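Local coordinates for protein Cow rumen GH26 endo-mannanase (Metagenome, PDB 6UEH) that probably hydrolyses internal beta-1,4-mannosidic linkages in mannans such as galactomannan, as a family 26 glycoside hydrolase of the cow rumen, at residues F308-E313 and L357-N362. Sequence-based numbering, arbitrary orientation.
Sequences FRPLHE and LIWEQN. With ACT (acetate ion), chain D.
Phe308 and Glu360 share the straighter of two backbone bonds joining neighbouring parallel strands of the TIM barrel: Glu360 N donates to Phe308 O at 2.9 Å, and Phe308 N donates to Ile358 O. Further along, a water bridges the backbones, donating to Pro310 O and Glu360 O and accepting from Asn362 N.

The polar grip is on Asn362 OD1. Arg309 NH1 reaches it at 2.8 Å, in the amide plane on a lone pair, with the oxygen at the guanidinium edge; the two planes stand 88° apart. A weak bond from Glu313 N (3.3 Å) ends on the same oxygen. Arg309 lies alongside Glu360, but its NE stays 4.4 Å from Glu360 OE1, which Tyr447 engages instead; salt bridges to Asp386 and Glu428 hold the guanidinium. An alanine at Arg309 would probably cost Asn362 OD1 the stronger of these two bonds and leave both acids without this cationic partner.

Apolar contacts face the helices outside the barrel. CG anti to the backbone N (chi1 -172°) sets the Phe308 ring beside Trp359, and its edge meets the face of the six-membered ring in a T-shaped pair, planes at 69°, while Pro310 CG touches Trp359 CZ3 at 4.0 Å. Leu344 and Leu348 of helix 334-351 pack against this group.

At the C-terminal strand ends, where TIM barrels carry their active sites, His312 NE2 donates to an acetate, probably from the crystallisation liquor, that His240 also binds. Asn362 ND2 bonds Asp386, so the amide's orientation is fixed from both ends, and the paired acids probably keep buried Arg309 charged.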
# COMPACT_ATOMS: atom_id res chain seq x y z
N PHE A 308 -11.50 -0.85 9.86
CA PHE A 308 -12.18 0.35 9.38
C PHE A 308 -11.22 1.22 8.57
O PHE A 308 -10.19 1.67 9.08
CB PHE A 308 -12.76 1.12 10.56
CG PHE A 308 -13.65 2.27 10.17
CD1 PHE A 308 -14.59 2.12 9.16
CD2 PHE A 308 -13.56 3.48 10.82
CE1 PHE A 308 -15.41 3.17 8.80
CE2 PHE A 308 -14.39 4.54 10.47
CZ PHE A 308 -15.31 4.38 9.46
N ARG A 309 -11.58 1.46 7.31
CA ARG A 309 -10.73 2.22 6.39
C ARG A 309 -11.44 3.48 5.88
O ARG A 309 -11.82 3.55 4.71
CB ARG A 309 -10.29 1.33 5.23
CG ARG A 309 -9.20 1.91 4.34
CD ARG A 309 -8.70 0.87 3.34
NE ARG A 309 -9.78 0.33 2.52
CZ ARG A 309 -10.00 0.67 1.25
NH1 ARG A 309 -9.20 1.56 0.65
NH2 ARG A 309 -11.00 0.13 0.58
N PRO A 310 -11.64 4.47 6.76
CA PRO A 310 -12.30 5.70 6.33
C PRO A 310 -11.32 6.61 5.62
O PRO A 310 -10.12 6.34 5.67
CB PRO A 310 -12.75 6.32 7.66
CG PRO A 310 -11.66 5.93 8.60
CD PRO A 310 -11.19 4.55 8.16
N LEU A 311 -11.82 7.66 4.97
CA LEU A 311 -10.96 8.71 4.42
C LEU A 311 -9.83 8.13 3.57
O LEU A 311 -8.67 8.53 3.71
CB LEU A 311 -10.39 9.57 5.55
CG LEU A 311 -11.43 10.23 6.46
CD1 LEU A 311 -10.79 10.77 7.73
CD2 LEU A 311 -12.14 11.35 5.72
N HIS A 312 -10.18 7.19 2.71
CA HIS A 312 -9.19 6.38 2.00
C HIS A 312 -8.70 7.05 0.71
O HIS A 312 -9.29 8.02 0.24
CB HIS A 312 -9.77 5.00 1.69
CG HIS A 312 -10.88 5.02 0.68
ND1 HIS A 312 -12.05 5.73 0.86
CD2 HIS A 312 -11.00 4.40 -0.52
CE1 HIS A 312 -12.84 5.55 -0.18
NE2 HIS A 312 -12.23 4.75 -1.03
N GLU A 313 -7.61 6.51 0.17
CA GLU A 313 -6.99 7.01 -1.06
C GLU A 313 -6.79 8.52 -1.04
O GLU A 313 -7.01 9.20 -2.04
CB GLU A 313 -7.84 6.60 -2.27
CG GLU A 313 -7.97 5.10 -2.46
CD GLU A 313 -8.73 4.73 -3.72
OE1 GLU A 313 -9.23 5.64 -4.41
OE2 GLU A 313 -8.84 3.52 -4.03
N LEU A 357 -12.59 -0.86 16.54
CA LEU A 357 -12.10 -0.56 15.20
C LEU A 357 -10.60 -0.75 15.06
O LEU A 357 -9.82 -0.38 15.94
CB LEU A 357 -12.46 0.87 14.82
CG LEU A 357 -13.93 1.27 14.99
CD1 LEU A 357 -14.13 2.73 14.64
CD2 LEU A 357 -14.83 0.37 14.14
N ILE A 358 -10.20 -1.35 13.94
CA ILE A 358 -8.80 -1.40 13.54
C ILE A 358 -8.61 -0.37 12.44
O ILE A 358 -9.06 -0.57 11.31
CB ILE A 358 -8.39 -2.80 13.06
CG1 ILE A 358 -8.60 -3.83 14.17
CG2 ILE A 358 -6.93 -2.80 12.60
CD1 ILE A 358 -8.19 -5.24 13.80
N TRP A 359 -7.96 0.73 12.77
CA TRP A 359 -7.88 1.87 11.87
C TRP A 359 -6.85 1.66 10.76
O TRP A 359 -5.64 1.66 11.01
CB TRP A 359 -7.56 3.15 12.65
CG TRP A 359 -8.64 3.53 13.62
CD1 TRP A 359 -8.86 3.00 14.86
CD2 TRP A 359 -9.64 4.53 13.43
NE1 TRP A 359 -9.94 3.61 15.45
CE2 TRP A 359 -10.44 4.56 14.59
CE3 TRP A 359 -9.95 5.41 12.38
CZ2 TRP A 359 -11.52 5.42 14.74
CZ3 TRP A 359 -11.02 6.27 12.53
CH2 TRP A 359 -11.79 6.27 13.70
N GLU A 360 -7.33 1.49 9.53
CA GLU A 360 -6.46 1.33 8.38
C GLU A 360 -6.44 2.59 7.53
O GLU A 360 -7.49 3.04 7.05
CB GLU A 360 -6.88 0.13 7.53
CG GLU A 360 -5.99 -0.10 6.31
CD GLU A 360 -6.29 -1.40 5.59
OE1 GLU A 360 -7.46 -1.84 5.62
OE2 GLU A 360 -5.36 -1.98 5.00
N GLN A 361 -5.26 3.15 7.34
CA GLN A 361 -5.11 4.35 6.53
C GLN A 361 -4.35 4.03 5.25
O GLN A 361 -3.31 3.38 5.28
CB GLN A 361 -4.39 5.45 7.31
CG GLN A 361 -4.26 6.76 6.55
CD GLN A 361 -3.67 7.86 7.40
OE1 GLN A 361 -2.57 7.74 7.93
NE2 GLN A 361 -4.41 8.96 7.54
N ASN A 362 -4.89 4.49 4.12
CA ASN A 362 -4.20 4.35 2.85
C ASN A 362 -2.98 5.26 2.78
O ASN A 362 -2.99 6.38 3.30
CB ASN A 362 -5.14 4.65 1.68
CG ASN A 362 -5.91 3.43 1.21
OD1 ASN A 362 -7.14 3.41 1.25
ND2 ASN A 362 -5.19 2.42 0.74
C ACT D . -12.97 3.16 -4.51
O ACT D . -13.68 4.17 -4.71
OXT ACT D . -12.56 3.00 -3.34
CH3 ACT D . -12.64 2.19 -5.61
O HOH W 1 -7.88 5.01 4.80
O HOH W 2 -6.06 7.70 2.88